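Local structure of glyoxylate reductase (Paecilomyces sp. J18, 3WNV) at residues A[7-12]-A[52-57]; A[109-114]-A[301-306]; A[120-125]-A[285-290]; A[233-238]-A[259-264]; A[249-254]-A[275-280]. The protein probably catalyses the NAD(P)H-dependent reduction of glyoxylate to glycolate, as a fungal member of the D-isomer specific 2-hydroxyacid dehydrogenase family. All coordinates share one frame; numbering follows the deposited sequence.

Contact 1 (A[7-12]-A[52-57]); sequences LLIGDI and IAIYRS
Ile12 lays its CD1 over the middle of the Tyr55 ring, 3.8 Å from the centroid and 13° off the ring normal, a CH-pi contact made over the face. The ring belongs to strand 51-57, which runs parallel to strand 5-9 in a five-stranded parallel sheet, consistent with the flavodoxin-like substrate-binding domain of this family. Tyr55 CG stands anti to the backbone N (chi1 177°), and the ring extends beside Leu8, whose CD1 comes to 3.3 Å from Tyr55 CD1. That pair points the same way from the sheet; the leucine methyl meets the CD1 side of the ring obliquely, while Ile12, with CD1 over the centre, brings its CG1 to 3.6 Å from Tyr55 CZ. On the face carrying Leu7 and Ile54, Ile9 CG1 reaches diagonally to Ile54 CG2 at 3.7 Å. Backbone bonds fix the register: Leu7 N gives to Ala53 O, Tyr55 N to Leu7 O, and Ile9 N to Tyr55 O at 2.8 Å, nearly straight at 173°. Helix 297-317 borders the same ring through Glu304 and Val307. Past Ile9, where strand 5-9 ends, two waters join the segments. One donates to Ile9 O and Asp11 O and accepts from Ser57 OG; the second accepts from Tyr55 OH at 2.7 Å and donates to Asp11 O.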
# COMPACT_ATOMS: atom_id res chain seq x y z
N LEU A 7 -15.83 16.50 7.72
CA LEU A 7 -16.61 15.26 7.71
C LEU A 7 -15.68 14.06 7.79
O LEU A 7 -14.74 13.92 6.99
CB LEU A 7 -17.45 15.19 6.44
CG LEU A 7 -18.13 13.84 6.19
CD1 LEU A 7 -19.19 13.58 7.26
CD2 LEU A 7 -18.79 13.84 4.78
N LEU A 8 -15.95 13.18 8.75
CA LEU A 8 -15.12 11.98 8.92
C LEU A 8 -15.84 10.80 8.26
O LEU A 8 -16.98 10.52 8.61
CB LEU A 8 -15.01 11.69 10.42
CG LEU A 8 -14.50 10.26 10.75
CD1 LEU A 8 -13.16 9.88 10.10
CD2 LEU A 8 -14.41 10.03 12.29
N ILE A 9 -15.18 10.14 7.30
CA ILE A 9 -15.75 8.94 6.68
C ILE A 9 -15.11 7.74 7.36
O ILE A 9 -13.89 7.62 7.37
CB ILE A 9 -15.39 8.79 5.18
CG1 ILE A 9 -15.67 10.08 4.37
CG2 ILE A 9 -16.16 7.59 4.59
CD1 ILE A 9 -17.10 10.50 4.34
N GLY A 10 -15.91 6.85 7.93
CA GLY A 10 -15.33 5.67 8.55
C GLY A 10 -14.89 5.97 9.97
O GLY A 10 -15.49 6.80 10.64
N ASP A 11 -13.85 5.26 10.42
CA ASP A 11 -13.48 5.28 11.84
C ASP A 11 -12.12 5.96 12.03
O ASP A 11 -11.26 5.93 11.15
CB ASP A 11 -13.32 3.85 12.39
CG ASP A 11 -14.59 3.01 12.30
OD1 ASP A 11 -15.72 3.57 12.36
OD2 ASP A 11 -14.45 1.77 12.18
N ILE A 12 -11.95 6.54 13.22
CA ILE A 12 -10.63 6.92 13.72
C ILE A 12 -10.42 6.10 15.00
O ILE A 12 -11.24 6.13 15.92
CB ILE A 12 -10.52 8.46 13.94
CG1 ILE A 12 -10.45 9.19 12.57
CG2 ILE A 12 -9.35 8.81 14.83
CD1 ILE A 12 -10.53 10.73 12.65
N ILE A 52 -15.91 21.67 4.40
CA ILE A 52 -14.74 22.16 3.65
C ILE A 52 -13.68 21.07 3.51
O ILE A 52 -12.89 21.07 2.57
CB ILE A 52 -14.11 23.42 4.31
CG1 ILE A 52 -12.94 23.98 3.49
CG2 ILE A 52 -13.62 23.13 5.71
CD1 ILE A 52 -12.40 25.30 4.07
N ALA A 53 -13.67 20.12 4.44
CA ALA A 53 -12.63 19.09 4.41
C ALA A 53 -13.17 17.75 4.85
O ALA A 53 -14.02 17.68 5.73
CB ALA A 53 -11.48 19.47 5.29
N ILE A 54 -12.60 16.68 4.31
CA ILE A 54 -13.10 15.33 4.57
C ILE A 54 -11.92 14.49 5.00
O ILE A 54 -10.88 14.50 4.34
CB ILE A 54 -13.68 14.70 3.30
CG1 ILE A 54 -15.04 15.31 2.96
CG2 ILE A 54 -13.80 13.17 3.45
CD1 ILE A 54 -15.56 14.83 1.56
N TYR A 55 -12.08 13.74 6.09
CA TYR A 55 -11.09 12.74 6.47
C TYR A 55 -11.60 11.42 5.95
O TYR A 55 -12.75 11.07 6.23
CB TYR A 55 -11.04 12.64 8.02
CG TYR A 55 -10.10 11.56 8.56
CD1 TYR A 55 -10.36 10.19 8.38
CD2 TYR A 55 -8.99 11.91 9.32
CE1 TYR A 55 -9.49 9.19 8.89
CE2 TYR A 55 -8.11 10.94 9.83
CZ TYR A 55 -8.37 9.58 9.60
OH TYR A 55 -7.52 8.64 10.14
N ARG A 56 -10.76 10.65 5.23
CA ARG A 56 -11.18 9.31 4.85
C ARG A 56 -9.98 8.40 4.92
O ARG A 56 -8.84 8.86 5.06
CB ARG A 56 -11.79 9.29 3.44
CG ARG A 56 -10.78 9.52 2.31
CD ARG A 56 -11.45 9.38 0.95
NE ARG A 56 -11.97 8.01 0.70
CZ ARG A 56 -11.25 7.02 0.16
NH1 ARG A 56 -9.97 7.19 -0.16
NH2 ARG A 56 -11.82 5.83 -0.07
N SER A 57 -10.22 7.11 4.76
CA SER A 57 -9.11 6.14 4.77
C SER A 57 -9.27 5.03 3.72
O SER A 57 -10.35 4.86 3.14
CB SER A 57 -9.01 5.49 6.13
OG SER A 57 -10.22 4.79 6.43
O HOH W 1 -11.45 6.36 8.23
O HOH W 2 -8.48 6.17 10.54

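Contact 2 (A[109-114]-A[301-306]); sequences IAVNNA and KEMELL
Ala110 CB is the bump of this contact, a single methyl set against helix 297-317 where Glu302, Met303 and Leu306 form a shallow hollow. The methyl meets Glu302 CG at 3.8 Å and Met303 CG at 3.9 Å, touching the aliphatic part of the glutamate and not its carboxylate. Leu306, almost one turn further along the helix from Met303, borders the hollow more loosely, its CD2 lying 4.4 Å from Ala110 CB. Glu302 has CG anti to its backbone N (chi1 178°), which puts that carbon beside Ala110 CB as one wall. A second fit lies beside the first. Val111 CG1 stands beside its own backbone N and anti to the carbonyl carbon (chi1 -55°); it comes to 3.6 Å from Met303 CE and 3.9 Å from Met303 SD. The two side chains cross at about a right angle, so the thioether runs across the valine branch, and Met303 is shared: its CG serves Ala110 and its terminal methyl serves Val111. This is apolar packing between the segment leading into helix 112-127 and the long C-terminal helix 297-317, elements that in this family's two-domain fold run near the junction of the domains. Val111 also touches Ile165 of helix 164-175, Ala87 and Thr294, and a bound sulfate ion, probably from the crystallisation liquor, lies about 4 Å from its side chain. Met303 also touches Asn85 of strand 81-85.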
# COMPACT_ATOMS: atom_id res chain seq x y z
N ILE A 109 5.78 8.26 4.14
CA ILE A 109 6.76 8.33 5.22
C ILE A 109 6.32 8.02 6.65
O ILE A 109 7.15 8.00 7.49
CB ILE A 109 7.40 9.70 5.44
CG1 ILE A 109 7.74 10.41 4.14
CG2 ILE A 109 8.65 9.52 6.29
CD1 ILE A 109 8.61 11.65 4.39
N ALA A 110 5.09 7.63 6.88
CA ALA A 110 4.61 7.01 8.07
C ALA A 110 4.52 5.50 7.88
O ALA A 110 4.67 4.79 8.81
CB ALA A 110 3.32 7.58 8.47
N VAL A 111 4.25 5.05 6.66
CA VAL A 111 4.09 3.62 6.42
C VAL A 111 5.42 2.89 6.22
O VAL A 111 5.44 1.65 6.20
CB VAL A 111 3.21 3.34 5.17
CG1 VAL A 111 1.85 4.03 5.27
CG2 VAL A 111 3.93 3.80 3.92
N ASN A 112 6.53 3.62 6.09
CA ASN A 112 7.75 3.01 5.55
C ASN A 112 8.34 1.90 6.42
O ASN A 112 8.69 0.83 5.90
CB ASN A 112 8.85 4.08 5.33
CG ASN A 112 8.54 5.03 4.19
OD1 ASN A 112 7.51 4.90 3.51
ND2 ASN A 112 9.44 6.03 3.97
N ASN A 113 8.49 2.15 7.71
CA ASN A 113 9.14 1.16 8.56
C ASN A 113 8.31 -0.10 8.66
O ASN A 113 8.84 -1.19 8.42
CB ASN A 113 9.39 1.70 9.96
CG ASN A 113 10.61 2.60 10.03
OD1 ASN A 113 11.61 2.35 9.34
ND2 ASN A 113 10.55 3.65 10.85
N ALA A 114 7.02 0.04 8.98
CA ALA A 114 6.20 -1.16 9.20
C ALA A 114 6.11 -2.04 7.96
O ALA A 114 6.22 -3.28 8.05
CB ALA A 114 4.80 -0.77 9.64
N LYS A 301 -1.24 4.82 14.45
CA LYS A 301 -1.54 6.09 15.13
C LYS A 301 -0.75 7.18 14.43
O LYS A 301 -1.26 8.28 14.23
CB LYS A 301 -1.16 6.07 16.60
CG LYS A 301 -1.50 7.41 17.27
CD LYS A 301 -1.54 7.30 18.79
CE LYS A 301 -1.89 8.66 19.38
NZ LYS A 301 -2.12 8.53 20.83
N GLU A 302 0.46 6.86 13.98
CA GLU A 302 1.25 7.89 13.28
C GLU A 302 0.54 8.29 11.99
O GLU A 302 0.53 9.47 11.61
CB GLU A 302 2.64 7.41 12.94
CG GLU A 302 3.48 8.43 12.17
CD GLU A 302 3.88 9.66 13.00
OE1 GLU A 302 3.69 9.69 14.25
OE2 GLU A 302 4.39 10.63 12.38
N MET A 303 -0.08 7.32 11.32
CA MET A 303 -0.79 7.62 10.06
C MET A 303 -2.02 8.51 10.34
O MET A 303 -2.19 9.54 9.69
CB MET A 303 -1.18 6.33 9.35
CG MET A 303 0.02 5.51 8.69
SD MET A 303 -0.60 3.88 8.34
CE MET A 303 -1.43 4.21 6.79
N GLU A 304 -2.87 8.12 11.29
CA GLU A 304 -3.97 9.01 11.72
C GLU A 304 -3.54 10.44 12.08
O GLU A 304 -4.22 11.40 11.68
CB GLU A 304 -4.78 8.37 12.83
CG GLU A 304 -5.55 7.18 12.34
CD GLU A 304 -6.44 6.54 13.38
OE1 GLU A 304 -6.27 6.78 14.60
OE2 GLU A 304 -7.30 5.74 12.98
N LEU A 305 -2.47 10.58 12.87
CA LEU A 305 -2.02 11.90 13.30
C LEU A 305 -1.58 12.76 12.11
O LEU A 305 -1.83 13.98 12.09
CB LEU A 305 -0.90 11.80 14.35
CG LEU A 305 -1.33 11.25 15.70
CD1 LEU A 305 -0.12 11.10 16.61
CD2 LEU A 305 -2.36 12.14 16.35
N LEU A 306 -0.93 12.12 11.13
CA LEU A 306 -0.52 12.82 9.91
C LEU A 306 -1.72 13.33 9.12
O LEU A 306 -1.71 14.46 8.64
CB LEU A 306 0.37 11.91 9.02
CG LEU A 306 0.92 12.55 7.73
CD1 LEU A 306 1.69 13.85 8.00
CD2 LEU A 306 1.81 11.51 7.08

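Contact 3 (A[120-125]-A[285-290]); sequences IFLMIG and RAMLLP
Met287 has CG anti to its backbone N (chi1 -178°) and bends at chi2 (73°), which sets CG and SD against Gly125; beyond them CE continues anti (chi3 -170°) and reaches Phe121. The ring of Phe121 likewise leaves its helix with CG anti to the backbone N, and its CE2 and CD2 reach Met287 and Leu289. Phe121 CE2 and Met287 CE meet at 3.6 Å, the two side chains crossing at about a right angle and the methyl approaching the ring obliquely. Leu289 CD1 also approaches obliquely, 4.0 Å from Phe121 CD2. Leu122 CD2 touches both Met287 and Leu289, 3.8 Å from Met287 CG and 3.7 Å from Leu289 CD1, so that one methyl bridges two residues that point the same way from the chain. Gly125 is the close point of the backbones: with no side chain of its own, it has its main chain directly against the methionine, Met287 CB standing 3.9 Å from Gly125 C and Met287 CG packing at the same range on Gly125 CA. Met287 and Leu289 are also tied through backbone bonds to strand 262-267. Helix 112-127 thus packs across the edge strand 287-288 of the seven-stranded parallel sheet, helix against sheet as in the Rossmann-type NAD-binding domain.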
# COMPACT_ATOMS: atom_id res chain seq x y z
N ILE A 120 10.48 -7.80 4.80
CA ILE A 120 11.65 -8.66 5.13
C ILE A 120 11.16 -9.95 5.81
O ILE A 120 11.65 -11.04 5.52
CB ILE A 120 12.65 -7.92 6.02
CG1 ILE A 120 13.26 -6.71 5.25
CG2 ILE A 120 13.75 -8.86 6.60
CD1 ILE A 120 14.04 -7.05 3.94
N PHE A 121 10.19 -9.82 6.70
CA PHE A 121 9.56 -11.01 7.29
C PHE A 121 9.08 -11.96 6.23
O PHE A 121 9.43 -13.15 6.25
CB PHE A 121 8.44 -10.60 8.26
CG PHE A 121 7.72 -11.77 8.89
CD1 PHE A 121 8.23 -12.37 10.02
CD2 PHE A 121 6.51 -12.22 8.38
CE1 PHE A 121 7.59 -13.44 10.64
CE2 PHE A 121 5.82 -13.31 8.98
CZ PHE A 121 6.36 -13.92 10.15
N LEU A 122 8.31 -11.46 5.27
CA LEU A 122 7.88 -12.27 4.14
C LEU A 122 9.02 -12.87 3.32
O LEU A 122 8.90 -13.99 2.86
CB LEU A 122 6.93 -11.47 3.23
CG LEU A 122 5.56 -11.19 3.80
CD1 LEU A 122 4.80 -10.18 2.89
CD2 LEU A 122 4.76 -12.50 3.96
N MET A 123 10.09 -12.11 3.08
CA MET A 123 11.21 -12.61 2.27
C MET A 123 11.89 -13.80 2.95
O MET A 123 12.18 -14.80 2.34
CB MET A 123 12.23 -11.48 2.07
CG MET A 123 13.39 -11.91 1.18
SD MET A 123 14.67 -10.61 1.04
CE MET A 123 15.48 -10.72 2.65
N ILE A 124 12.19 -13.67 4.24
CA ILE A 124 12.82 -14.78 4.94
C ILE A 124 11.85 -15.98 4.98
O ILE A 124 12.28 -17.12 4.72
CB ILE A 124 13.18 -14.34 6.36
CG1 ILE A 124 14.22 -13.19 6.30
CG2 ILE A 124 13.73 -15.53 7.17
CD1 ILE A 124 15.47 -13.52 5.48
N GLY A 125 10.55 -15.72 5.19
CA GLY A 125 9.53 -16.78 5.20
C GLY A 125 9.54 -17.55 3.87
O GLY A 125 9.46 -18.80 3.83
N ARG A 285 4.40 -23.82 0.04
CA ARG A 285 5.73 -23.22 -0.19
C ARG A 285 5.70 -21.70 -0.28
O ARG A 285 6.75 -21.05 -0.16
CB ARG A 285 6.38 -23.75 -1.48
CG ARG A 285 6.42 -25.26 -1.55
CD ARG A 285 7.11 -25.73 -2.83
NE ARG A 285 7.32 -27.17 -2.79
CZ ARG A 285 8.27 -27.83 -3.46
NH1 ARG A 285 9.12 -27.18 -4.25
NH2 ARG A 285 8.35 -29.16 -3.34
N ALA A 286 4.50 -21.12 -0.44
CA ALA A 286 4.30 -19.67 -0.40
C ALA A 286 4.26 -19.15 1.05
O ALA A 286 3.91 -19.88 1.97
CB ALA A 286 3.01 -19.30 -1.11
N MET A 287 4.63 -17.89 1.24
CA MET A 287 4.51 -17.26 2.56
C MET A 287 3.52 -16.13 2.42
O MET A 287 3.79 -15.18 1.67
CB MET A 287 5.87 -16.73 3.01
CG MET A 287 5.79 -16.12 4.41
SD MET A 287 5.63 -17.38 5.72
CE MET A 287 5.25 -16.41 7.18
N LEU A 288 2.38 -16.23 3.11
CA LEU A 288 1.23 -15.36 2.81
C LEU A 288 0.70 -14.70 4.08
O LEU A 288 0.45 -15.40 5.10
CB LEU A 288 0.09 -16.18 2.22
CG LEU A 288 0.41 -16.94 0.93
CD1 LEU A 288 -0.81 -17.66 0.39
CD2 LEU A 288 0.96 -15.99 -0.16
N LEU A 289 0.50 -13.39 4.01
CA LEU A 289 -0.17 -12.62 5.08
C LEU A 289 -1.37 -11.86 4.52
O LEU A 289 -1.41 -11.51 3.33
CB LEU A 289 0.83 -11.62 5.72
CG LEU A 289 1.97 -12.29 6.51
CD1 LEU A 289 2.98 -11.21 6.92
CD2 LEU A 289 1.42 -12.99 7.76
N PRO A 290 -2.38 -11.60 5.37
CA PRO A 290 -3.59 -10.89 4.89
C PRO A 290 -3.51 -9.38 5.03
O PRO A 290 -4.27 -8.74 5.79
CB PRO A 290 -4.69 -11.45 5.77
CG PRO A 290 -3.96 -11.75 7.13
CD PRO A 290 -2.57 -12.23 6.69

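Contact 4 (A[233-238]-A[259-264]); sequences MKDGVV and SGKVAS
A lysine ammonium serves two acceptors of segment 233-238, one in the residue before a turn and one within it: Lys261 NZ donates to Met233 O at 2.8 Å and to Asp235 OD1 at 2.7 Å, the second being a salt bridge. This happens near the N-terminal ends of the neighbouring strands 237-241 and 262-267, joined through helix 250-259 as a beta-alpha-beta unit of the Rossmann-type domain. Lys261 CG is anti to the backbone N and the chain then bends at chi2 (75°), after which it runs extended to NZ. The ammonium meets Asp235 OD1 on the anti side, 32° out of the carboxylate plane, and the two side chains cross at about a right angle. Asp235 occupies a type II turn from Lys234 to Val237, whose third residue, Gly236, has a positive phi that suits glycine. The turn also directs Gly236 N to Lys261 O, a bent bond at 143°, so Lys261 is held by both its backbone O and its side-chain NZ. Gly260, just after the helix, is the second positive-phi glycine, completing a Schellman motif, and Ser259 OG accepts from Lys261 N in an ST turn. Deeper in, Ala263 N donates to Val237 O, and Val237 CG1 packs on Val262 CG2 at 3.7 Å. Strand 210-213 covers Val237 through Phe211, while Leu127 and Ala126 of helix 112-127 touch Val238. Ser264 OG bonds to Arg285 O, whereas the buried Ser264 N has no partner in the model, and Val238 CA makes a CA-H...O contact of 3.3 Å with Ser264 O.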
# COMPACT_ATOMS: atom_id res chain seq x y z
N MET A 233 12.39 -13.71 -15.60
CA MET A 233 13.08 -13.79 -14.31
C MET A 233 14.01 -15.02 -14.27
O MET A 233 13.95 -15.87 -15.18
CB MET A 233 12.10 -13.78 -13.14
CG MET A 233 11.34 -12.47 -13.02
SD MET A 233 10.10 -12.62 -11.74
CE MET A 233 9.23 -11.03 -11.86
N LYS A 234 14.90 -15.09 -13.27
CA LYS A 234 15.77 -16.26 -13.04
C LYS A 234 14.92 -17.45 -12.69
O LYS A 234 13.97 -17.30 -11.94
CB LYS A 234 16.62 -16.03 -11.80
CG LYS A 234 17.74 -15.06 -11.95
CD LYS A 234 18.53 -15.04 -10.66
CE LYS A 234 19.89 -14.47 -10.89
NZ LYS A 234 20.79 -15.06 -9.85
N ASP A 235 15.27 -18.65 -13.16
CA ASP A 235 14.66 -19.87 -12.60
C ASP A 235 14.90 -19.89 -11.08
O ASP A 235 16.03 -19.63 -10.64
CB ASP A 235 15.29 -21.14 -13.21
CG ASP A 235 14.89 -21.36 -14.66
OD1 ASP A 235 13.90 -20.76 -15.13
OD2 ASP A 235 15.55 -22.18 -15.33
N GLY A 236 13.86 -20.16 -10.28
CA GLY A 236 14.00 -20.15 -8.82
C GLY A 236 13.90 -18.78 -8.15
O GLY A 236 14.24 -18.64 -6.95
N VAL A 237 13.41 -17.77 -8.88
CA VAL A 237 13.23 -16.43 -8.30
C VAL A 237 12.25 -16.53 -7.14
O VAL A 237 11.39 -17.41 -7.12
CB VAL A 237 12.68 -15.42 -9.37
CG1 VAL A 237 11.29 -15.85 -9.86
CG2 VAL A 237 12.70 -13.96 -8.87
N VAL A 238 12.40 -15.65 -6.15
CA VAL A 238 11.42 -15.47 -5.10
C VAL A 238 10.84 -14.07 -5.26
O VAL A 238 11.58 -13.08 -5.41
CB VAL A 238 12.07 -15.62 -3.72
CG1 VAL A 238 11.09 -15.15 -2.62
CG2 VAL A 238 12.50 -17.05 -3.49
N SER A 259 4.98 -24.28 -12.46
CA SER A 259 5.99 -24.82 -13.36
C SER A 259 7.35 -24.93 -12.65
O SER A 259 8.26 -25.61 -13.13
CB SER A 259 6.13 -23.94 -14.59
OG SER A 259 6.86 -22.76 -14.24
N GLY A 260 7.49 -24.27 -11.50
CA GLY A 260 8.76 -24.25 -10.78
C GLY A 260 9.62 -23.07 -11.19
O GLY A 260 10.73 -22.92 -10.70
N LYS A 261 9.10 -22.22 -12.08
CA LYS A 261 9.83 -21.00 -12.47
C LYS A 261 10.08 -20.12 -11.25
O LYS A 261 11.19 -19.61 -11.04
CB LYS A 261 9.02 -20.21 -13.51
CG LYS A 261 9.69 -18.91 -13.95
CD LYS A 261 10.84 -19.25 -14.88
CE LYS A 261 11.82 -18.10 -14.99
NZ LYS A 261 12.94 -18.42 -15.94
N VAL A 262 9.02 -19.90 -10.48
CA VAL A 262 9.11 -19.13 -9.25
C VAL A 262 9.20 -20.12 -8.09
O VAL A 262 8.34 -21.01 -7.95
CB VAL A 262 7.89 -18.20 -9.09
CG1 VAL A 262 7.89 -17.51 -7.72
CG2 VAL A 262 7.83 -17.14 -10.25
N ALA A 263 10.23 -20.00 -7.26
CA ALA A 263 10.44 -20.95 -6.19
C ALA A 263 9.44 -20.72 -5.05
O ALA A 263 8.87 -21.66 -4.46
CB ALA A 263 11.88 -20.86 -5.68
N SER A 264 9.20 -19.45 -4.73
CA SER A 264 8.32 -19.11 -3.62
C SER A 264 7.91 -17.67 -3.76
O SER A 264 8.49 -16.92 -4.54
CB SER A 264 9.00 -19.33 -2.27
OG SER A 264 8.04 -19.13 -1.23

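Contact 5 (A[249-254]-A[275-280]); sequences DEKALV and QVEPGL
Glu250 OE2 receives the backbone N-H of Glu277 at 2.9 Å, nearly straight at 170° and nearly along the carboxylate C-O axis. The same oxygen is met by a water at 2.7 Å, which also donates to Gln275 O, so two donors hold it and the water ties it to a second backbone position of segment 275-280. Glu250 OE1 takes Glu271 N, which leaves both oxygens occupied by backbone or water donors. The methylene part of the side chain is flanked as well: Glu250 CG meets Leu280 CD2 at 3.7 Å, crossing it at about a right angle, and Glu277 CG lies at the same distance from Glu250 CG. Glu277 itself bends at chi2 (-65°), and its OE1 comes to 3.5 Å from Lys251 CG, a contact with the lysine's aliphatic part and not with its ammonium. One turn on along the helix, Val254 CG2 packs on Leu280 CB at 3.8 Å, while its other branch, CG1, sits on the bare CA of Gly279. These residues belong to the starts of two helices, 250-259 and 278-281, flanking the Rossmann-type sheet. Glu277 is at the N-cap position of the second. In the first, Asp249 OD1 caps the helix by accepting from Ala252 N, the donor standing above the carboxylate plane. Further out, Leu253 and Leu280 both rest on Val265 of strand 262-267, Leu280 also on Leu267, and Ala252 touches Glu227 and Leu230 of helix 227-232.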
# COMPACT_ATOMS: atom_id res chain seq x y z
N ASP A 249 -0.18 -10.15 -12.33
CA ASP A 249 -1.19 -11.03 -12.90
C ASP A 249 -1.18 -12.30 -12.04
O ASP A 249 -0.34 -13.19 -12.24
CB ASP A 249 -0.82 -11.34 -14.37
CG ASP A 249 -1.83 -12.25 -15.04
OD1 ASP A 249 -2.62 -12.89 -14.33
OD2 ASP A 249 -1.84 -12.35 -16.30
N GLU A 250 -2.06 -12.36 -11.04
CA GLU A 250 -1.95 -13.40 -10.02
C GLU A 250 -2.16 -14.78 -10.62
O GLU A 250 -1.56 -15.77 -10.17
CB GLU A 250 -2.96 -13.12 -8.90
CG GLU A 250 -2.66 -13.84 -7.59
CD GLU A 250 -3.47 -13.23 -6.43
OE1 GLU A 250 -3.19 -12.05 -6.13
OE2 GLU A 250 -4.40 -13.88 -5.86
N LYS A 251 -2.97 -14.86 -11.66
CA LYS A 251 -3.18 -16.17 -12.29
C LYS A 251 -1.90 -16.61 -12.99
O LYS A 251 -1.54 -17.78 -12.95
CB LYS A 251 -4.35 -16.16 -13.27
CG LYS A 251 -5.71 -16.23 -12.60
CD LYS A 251 -6.78 -16.10 -13.64
CE LYS A 251 -8.14 -15.95 -12.99
NZ LYS A 251 -9.19 -15.59 -13.98
N ALA A 252 -1.19 -15.67 -13.59
CA ALA A 252 0.11 -15.99 -14.20
C ALA A 252 1.18 -16.34 -13.18
O ALA A 252 2.04 -17.20 -13.41
CB ALA A 252 0.59 -14.82 -15.07
N LEU A 253 1.13 -15.68 -12.04
CA LEU A 253 2.04 -15.97 -10.94
C LEU A 253 1.80 -17.41 -10.47
O LEU A 253 2.77 -18.17 -10.24
CB LEU A 253 1.79 -14.96 -9.81
CG LEU A 253 2.55 -15.31 -8.52
CD1 LEU A 253 4.01 -15.09 -8.71
CD2 LEU A 253 2.00 -14.44 -7.36
N VAL A 254 0.53 -17.80 -10.36
CA VAL A 254 0.23 -19.19 -9.95
C VAL A 254 0.80 -20.21 -10.96
O VAL A 254 1.44 -21.20 -10.57
CB VAL A 254 -1.29 -19.40 -9.74
CG1 VAL A 254 -1.61 -20.93 -9.66
CG2 VAL A 254 -1.76 -18.68 -8.45
N GLN A 275 -10.07 -11.98 -1.51
CA GLN A 275 -9.92 -13.28 -2.15
C GLN A 275 -8.45 -13.48 -2.51
O GLN A 275 -7.74 -12.50 -2.78
CB GLN A 275 -10.78 -13.38 -3.41
CG GLN A 275 -12.27 -13.11 -3.17
CD GLN A 275 -12.79 -13.81 -1.94
OE1 GLN A 275 -12.47 -14.97 -1.68
NE2 GLN A 275 -13.61 -13.11 -1.16
N VAL A 276 -7.99 -14.73 -2.52
CA VAL A 276 -6.64 -15.07 -2.97
C VAL A 276 -6.80 -16.19 -4.00
O VAL A 276 -7.63 -17.11 -3.82
CB VAL A 276 -5.77 -15.58 -1.77
CG1 VAL A 276 -4.42 -16.09 -2.24
CG2 VAL A 276 -5.66 -14.52 -0.64
N GLU A 277 -6.05 -16.15 -5.10
CA GLU A 277 -6.17 -17.26 -6.07
C GLU A 277 -5.94 -18.59 -5.35
O GLU A 277 -5.01 -18.72 -4.58
CB GLU A 277 -5.18 -17.14 -7.23
CG GLU A 277 -5.52 -16.08 -8.26
CD GLU A 277 -6.79 -16.38 -9.00
OE1 GLU A 277 -6.94 -17.50 -9.54
OE2 GLU A 277 -7.66 -15.49 -9.06
N PRO A 278 -6.81 -19.58 -5.61
CA PRO A 278 -6.72 -20.85 -4.88
C PRO A 278 -5.35 -21.53 -4.97
O PRO A 278 -4.82 -21.94 -3.94
CB PRO A 278 -7.78 -21.72 -5.57
CG PRO A 278 -8.74 -20.79 -6.14
CD PRO A 278 -7.91 -19.58 -6.57
N GLY A 279 -4.79 -21.62 -6.17
CA GLY A 279 -3.49 -22.25 -6.34
C GLY A 279 -2.40 -21.53 -5.56
O GLY A 279 -1.35 -22.11 -5.25
N LEU A 280 -2.66 -20.28 -5.22
CA LEU A 280 -1.71 -19.53 -4.39
C LEU A 280 -1.96 -19.86 -2.89
O LEU A 280 -1.04 -20.27 -2.16
CB LEU A 280 -1.90 -18.05 -4.69
CG LEU A 280 -0.91 -17.06 -4.15
CD1 LEU A 280 0.49 -17.52 -4.52
CD2 LEU A 280 -1.18 -15.67 -4.76
O HOH W 3 -6.59 -12.27 -5.48

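The five contacts sample both parts of the chain. Contact 1 lies in the five-stranded sheet and closes before the others open; contact 2, its centre about 17 Å away, touches it through Glu304 of helix 297-317. Contacts 3, 4 and 5 cluster in the nucleotide-binding domain, their centres about 15 Å from one another, and all three nest within the loop closed by contact 2. Contacts 2 and 3 share helix 112-127, their centres about 22 Å apart. Contacts 3 and 4 meet at neighbouring strands 287-288 and 262-267, with Ser264 OG probably bonded to Arg285 O. Helix 112-127 and the residues leading into it thus connect the Rossmann-type sheet to the C-terminal helix.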